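Local structure of ribonucleoside-diphosphate reductase, alpha chain (Actinobacillus ureae ATCC 25976, 6DQX) at residues R38-Q42 / R43-L47; G49-A52 / L53-I56. The protein probably reduces ribonucleoside diphosphates to deoxyribonucleoside diphosphates, as the catalytic subunit of a class Id ribonucleotide reductase. All coordinates share one frame; numbering follows the deposited sequence.

Interaction 1: residues R38-Q42 / R43-L47; sequences RLFLQ and RGYLL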
loop_
_atom_site.group_PDB
_atom_site.type_symbol
_atom_site.label_atom_id
_atom_site.label_comp_id
_atom_site.label_asym_id
_atom_site.label_seq_id
_atom_site.Cartn_x
_atom_site.Cartn_y
_atom_site.Cartn_z
ATOM N N ARG A 38 -7.898 -26.564 -26.627
ATOM C CA ARG A 38 -8.516 -27.219 -25.479
ATOM C C ARG A 38 -7.570 -27.291 -24.299
ATOM O O ARG A 38 -7.968 -26.972 -23.182
ATOM C CB ARG A 38 -9.005 -28.632 -25.827
ATOM C CG ARG A 38 -10.400 -28.657 -26.423
ATOM C CD ARG A 38 -11.005 -30.048 -26.328
ATOM N NE ARG A 38 -10.254 -30.985 -27.143
ATOM C CZ ARG A 38 -10.316 -31.072 -28.473
ATOM N NH1 ARG A 38 -11.109 -30.268 -29.192
ATOM N NH2 ARG A 38 -9.562 -31.978 -29.095
ATOM N N LEU A 39 -6.322 -27.713 -24.552
ATOM C CA LEU A 39 -5.299 -27.794 -23.486
ATOM C C LEU A 39 -5.020 -26.444 -22.872
ATOM O O LEU A 39 -4.963 -26.307 -21.642
ATOM C CB LEU A 39 -3.966 -28.381 -23.998
ATOM C CG LEU A 39 -3.717 -29.834 -23.640
ATOM C CD1 LEU A 39 -4.861 -30.701 -24.136
ATOM C CD2 LEU A 39 -2.391 -30.290 -24.211
ATOM N N PHE A 40 -4.837 -25.449 -23.727
ATOM C CA PHE A 40 -4.590 -24.083 -23.261
ATOM C C PHE A 40 -5.718 -23.611 -22.344
ATOM O O PHE A 40 -5.475 -23.106 -21.254
ATOM C CB PHE A 40 -4.429 -23.137 -24.450
ATOM C CG PHE A 40 -3.927 -21.757 -24.068
ATOM C CD1 PHE A 40 -2.570 -21.528 -23.865
ATOM C CD2 PHE A 40 -4.810 -20.702 -23.889
ATOM C CE1 PHE A 40 -2.098 -20.264 -23.508
ATOM C CE2 PHE A 40 -4.346 -19.431 -23.534
ATOM C CZ PHE A 40 -2.989 -19.211 -23.347
ATOM N N LEU A 41 -6.956 -23.821 -22.777
ATOM C CA LEU A 41 -8.119 -23.404 -21.995
ATOM C C LEU A 41 -8.250 -24.166 -20.663
ATOM O O LEU A 41 -8.550 -23.574 -19.621
ATOM C CB LEU A 41 -9.382 -23.587 -22.817
ATOM C CG LEU A 41 -9.573 -22.607 -23.980
ATOM C CD1 LEU A 41 -10.751 -23.044 -24.825
ATOM C CD2 LEU A 41 -9.770 -21.182 -23.477
ATOM N N GLN A 42 -8.036 -25.475 -20.710
ATOM C CA GLN A 42 -8.064 -26.306 -19.491
ATOM C C GLN A 42 -7.043 -25.844 -18.469
ATOM O O GLN A 42 -7.349 -25.742 -17.283
ATOM C CB GLN A 42 -7.800 -27.776 -19.816
ATOM C CG GLN A 42 -8.974 -28.510 -20.443
ATOM C CD GLN A 42 -8.607 -29.922 -20.884
ATOM O OE1 GLN A 42 -7.862 -30.632 -20.190
ATOM N NE2 GLN A 42 -9.125 -30.339 -22.042
ATOM N N ARG A 43 -5.832 -25.565 -18.940
ATOM C CA ARG A 43 -4.736 -25.203 -18.064
ATOM C C ARG A 43 -4.825 -23.792 -17.521
ATOM O O ARG A 43 -4.327 -23.534 -16.434
ATOM C CB ARG A 43 -3.404 -25.399 -18.778
ATOM C CG ARG A 43 -3.124 -26.860 -19.010
ATOM C CD ARG A 43 -1.924 -27.069 -19.888
ATOM N NE ARG A 43 -1.490 -28.457 -19.807
ATOM C CZ ARG A 43 -0.359 -28.929 -20.326
ATOM N NH1 ARG A 43 0.480 -28.131 -20.987
ATOM N NH2 ARG A 43 -0.063 -30.217 -20.179
ATOM N N GLY A 44 -5.452 -22.890 -18.275
ATOM C CA GLY A 44 -5.532 -21.476 -17.913
ATOM C C GLY A 44 -6.840 -21.013 -17.283
ATOM O O GLY A 44 -6.825 -20.356 -16.240
ATOM N N TYR A 45 -7.965 -21.326 -17.925
ATOM C CA TYR A 45 -9.236 -20.614 -17.660
ATOM C C TYR A 45 -10.376 -21.428 -17.102
ATOM O O TYR A 45 -11.213 -20.868 -16.393
ATOM C CB TYR A 45 -9.764 -19.922 -18.931
ATOM C CG TYR A 45 -8.776 -19.054 -19.683
ATOM C CD1 TYR A 45 -7.706 -18.419 -19.042
ATOM C CD2 TYR A 45 -8.939 -18.828 -21.043
ATOM C CE1 TYR A 45 -6.803 -17.638 -19.751
ATOM C CE2 TYR A 45 -8.050 -18.028 -21.751
ATOM C CZ TYR A 45 -6.982 -17.449 -21.103
ATOM O OH TYR A 45 -6.091 -16.675 -21.798
ATOM N N LEU A 46 -10.443 -22.718 -17.418
ATOM C CA LEU A 46 -11.608 -23.532 -17.066
ATOM C C LEU A 46 -11.421 -24.153 -15.696
ATOM O O LEU A 46 -10.316 -24.592 -15.362
ATOM C CB LEU A 46 -11.801 -24.659 -18.078
ATOM C CG LEU A 46 -12.050 -24.204 -19.519
ATOM C CD1 LEU A 46 -12.066 -25.407 -20.434
ATOM C CD2 LEU A 46 -13.359 -23.431 -19.611
ATOM N N LEU A 47 -12.496 -24.196 -14.926
ATOM C CA LEU A 47 -12.496 -24.937 -13.667
ATOM C C LEU A 47 -12.373 -26.431 -13.954
ATOM O O LEU A 47 -12.910 -26.924 -14.950
ATOM C CB LEU A 47 -13.758 -24.632 -12.858
ATOM C CG LEU A 47 -13.689 -23.267 -12.152
ATOM C CD1 LEU A 47 -15.073 -22.801 -11.744
ATOM C CD2 LEU A 47 -12.762 -23.307 -10.939
HETATM O O HOH W 1 -9.475 -27.092 -16.074
#
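Y45 lies back along the last turn of helix 35-44 and meets both F40 and L41. Its CB sits 3.9 Å from L41 O, and a chi1 of -50°, with CG anti to the carbonyl carbon, sends the ring back beside the helix. Y45 CD2 is the first ring atom to land, 3.5 Å from L41 CD2, and CE2 rests against the same methyl in an oblique approach. Farther out, CZ and OH reach F40, with Y45 OH 3.7 Å from F40 CE2 and near the plane of the F40 ring. The two rings form an offset edge-to-face pair: F40 turns its edge toward the face of Y45, with planes at 87°.

The backbone changes course at the same place. R43 N and G44 N still bond to L39 O and F40 O in the helical i+4 pattern. L41 O takes two donors from opposite faces of its plane, Y45 N at 2.9 Å and L46 N at 3.0 Å, an i+4 and an i+5 bond. L46 folds back so that its CD1 lies 4.0 Å from L41 CB. A water lies within hydrogen-bonding distance of both Q42 O and L46 O and links the two carbonyls.

Helix 418-423 packs against F40, L41 and Y45 through I423, and F422 adds a second edge-to-face partner for F40; helix 89-94 touches L41 through W92 and Y45 through S89 and S93.

Interaction 2: residues G49-A52 / L53-I56; sequences GTTA and LERI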
loop_
_atom_site.group_PDB
_atom_site.type_symbol
_atom_site.label_atom_id
_atom_site.label_comp_id
_atom_site.label_asym_id
_atom_site.label_seq_id
_atom_site.Cartn_x
_atom_site.Cartn_y
_atom_site.Cartn_z
ATOM N N GLY A 49 -13.054 -30.085 -14.293
ATOM C CA GLY A 49 -14.346 -30.715 -14.574
ATOM C C GLY A 49 -15.336 -29.931 -15.430
ATOM O O GLY A 49 -16.510 -30.294 -15.477
ATOM N N THR A 50 -14.896 -28.849 -16.080
ATOM C CA THR A 50 -15.708 -28.148 -17.103
ATOM C C THR A 50 -14.920 -28.218 -18.417
ATOM O O THR A 50 -13.746 -27.863 -18.437
ATOM C CB THR A 50 -15.980 -26.671 -16.720
ATOM O OG1 THR A 50 -16.799 -26.609 -15.540
ATOM C CG2 THR A 50 -16.721 -25.930 -17.857
ATOM N N THR A 51 -15.540 -28.717 -19.491
ATOM C CA THR A 51 -14.896 -28.753 -20.801
ATOM C C THR A 51 -15.066 -27.398 -21.503
ATOM O O THR A 51 -15.961 -26.640 -21.155
ATOM C CB THR A 51 -15.490 -29.817 -21.731
ATOM O OG1 THR A 51 -16.837 -29.459 -22.098
ATOM C CG2 THR A 51 -15.469 -31.207 -21.049
ATOM N N ALA A 52 -14.232 -27.145 -22.516
ATOM C CA ALA A 52 -14.354 -25.915 -23.341
ATOM C C ALA A 52 -15.738 -25.767 -23.979
ATOM O O ALA A 52 -16.358 -24.721 -23.883
ATOM C CB ALA A 52 -13.281 -25.888 -24.408
ATOM N N LEU A 53 -16.254 -26.832 -24.598
ATOM C CA LEU A 53 -17.569 -26.753 -25.231
ATOM C C LEU A 53 -18.666 -26.497 -24.217
ATOM O O LEU A 53 -19.557 -25.713 -24.456
ATOM C CB LEU A 53 -17.888 -28.029 -26.039
ATOM C CG LEU A 53 -17.104 -28.274 -27.327
ATOM C CD1 LEU A 53 -17.323 -29.695 -27.868
ATOM C CD2 LEU A 53 -17.479 -27.222 -28.369
ATOM N N GLU A 54 -18.611 -27.175 -23.077
ATOM C CA GLU A 54 -19.583 -26.975 -22.012
ATOM C C GLU A 54 -19.600 -25.517 -21.537
ATOM O O GLU A 54 -20.651 -24.918 -21.302
ATOM C CB GLU A 54 -19.193 -27.912 -20.870
ATOM C CG GLU A 54 -20.107 -27.972 -19.700
ATOM C CD GLU A 54 -19.746 -29.147 -18.810
ATOM O OE1 GLU A 54 -18.543 -29.529 -18.726
ATOM O OE2 GLU A 54 -20.676 -29.693 -18.206
ATOM N N ARG A 55 -18.414 -24.970 -21.378
ATOM C CA ARG A 55 -18.265 -23.575 -20.976
ATOM C C ARG A 55 -18.905 -22.620 -22.011
ATOM O O ARG A 55 -19.616 -21.681 -21.631
ATOM C CB ARG A 55 -16.777 -23.279 -20.768
ATOM C CG ARG A 55 -16.442 -21.903 -20.228
ATOM C CD ARG A 55 -16.884 -21.685 -18.804
ATOM N NE ARG A 55 -16.699 -20.278 -18.450
ATOM C CZ ARG A 55 -17.572 -19.485 -17.842
ATOM N NH1 ARG A 55 -18.748 -19.921 -17.433
ATOM N NH2 ARG A 55 -17.238 -18.206 -17.633
ATOM N N ILE A 56 -18.705 -22.889 -23.296
ATOM C CA ILE A 56 -19.253 -22.012 -24.348
ATOM C C ILE A 56 -20.776 -22.033 -24.319
ATOM O O ILE A 56 -21.429 -20.999 -24.399
ATOM C CB ILE A 56 -18.714 -22.378 -25.742
ATOM C CG1 ILE A 56 -17.201 -22.122 -25.819
ATOM C CG2 ILE A 56 -19.461 -21.635 -26.836
ATOM C CD1 ILE A 56 -16.527 -22.913 -26.923
#
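T51 and E54 cross at about a right angle, each side chain reaching for the other's backbone N-H. T51 holds OG1 between its own N and carbonyl carbon (chi1 68°), which turns the hydroxyl oxygen to E54 N; that bond is 3.1 Å long from E54 N to T51 OG1. In return E54 leaves with CG anti to its backbone N, chi1 -175°, and runs extended back past the threonine. Its OE1 accepts from T51 N through the anti lone pair, the one pointing away from the other carboxylate oxygen, in a nearly straight bond of 165° at the hydrogen.

This reciprocal pair is a capping box, with T51 as the N-cap of helix 52-67. It provides acceptors for two N-H groups at the helix start, and the partial positive charge of that end would probably favour the carboxylate. Behind the box, R55 N to T51 O and I56 N to A52 O begin the regular helical bonding.

T50 and R55 meet obliquely, methyl against methylene, with T50 CG2 3.9 Å from R55 CB. Beyond CB the arginine turns away from the cap and carries its guanidinium to the carbonyl oxygens of W92 (through NE) and F95 (through NH2). I56 CG1 lies 3.3 Å from A52 O, the carbonyl that also accepts from I56 N, while the isoleucine side chain also touches Y77 and M80 of helix 72-82.

In the fold
Interaction 1 closes helix 35-44 and interaction 2 opens helix 52-67, the next helix in the chain, so the two come in series and together take in nearly all of the short connection between the helices. Their centres are 9 Å apart, and they touch directly: L46 CD1 packs 3.5 Å from A52 N, L46 CD2 lies 3.5 Å from R55 CG, and L41 CD1 meets A52 CB. The end of one helix is thereby packed onto the start of the next. Helix 89-94 is common to both surroundings, through W92, whose side chain meets L41 and whose carbonyl receives R55. Both contacts lie away from H65, a magnesium ligand farther along helix 52-67.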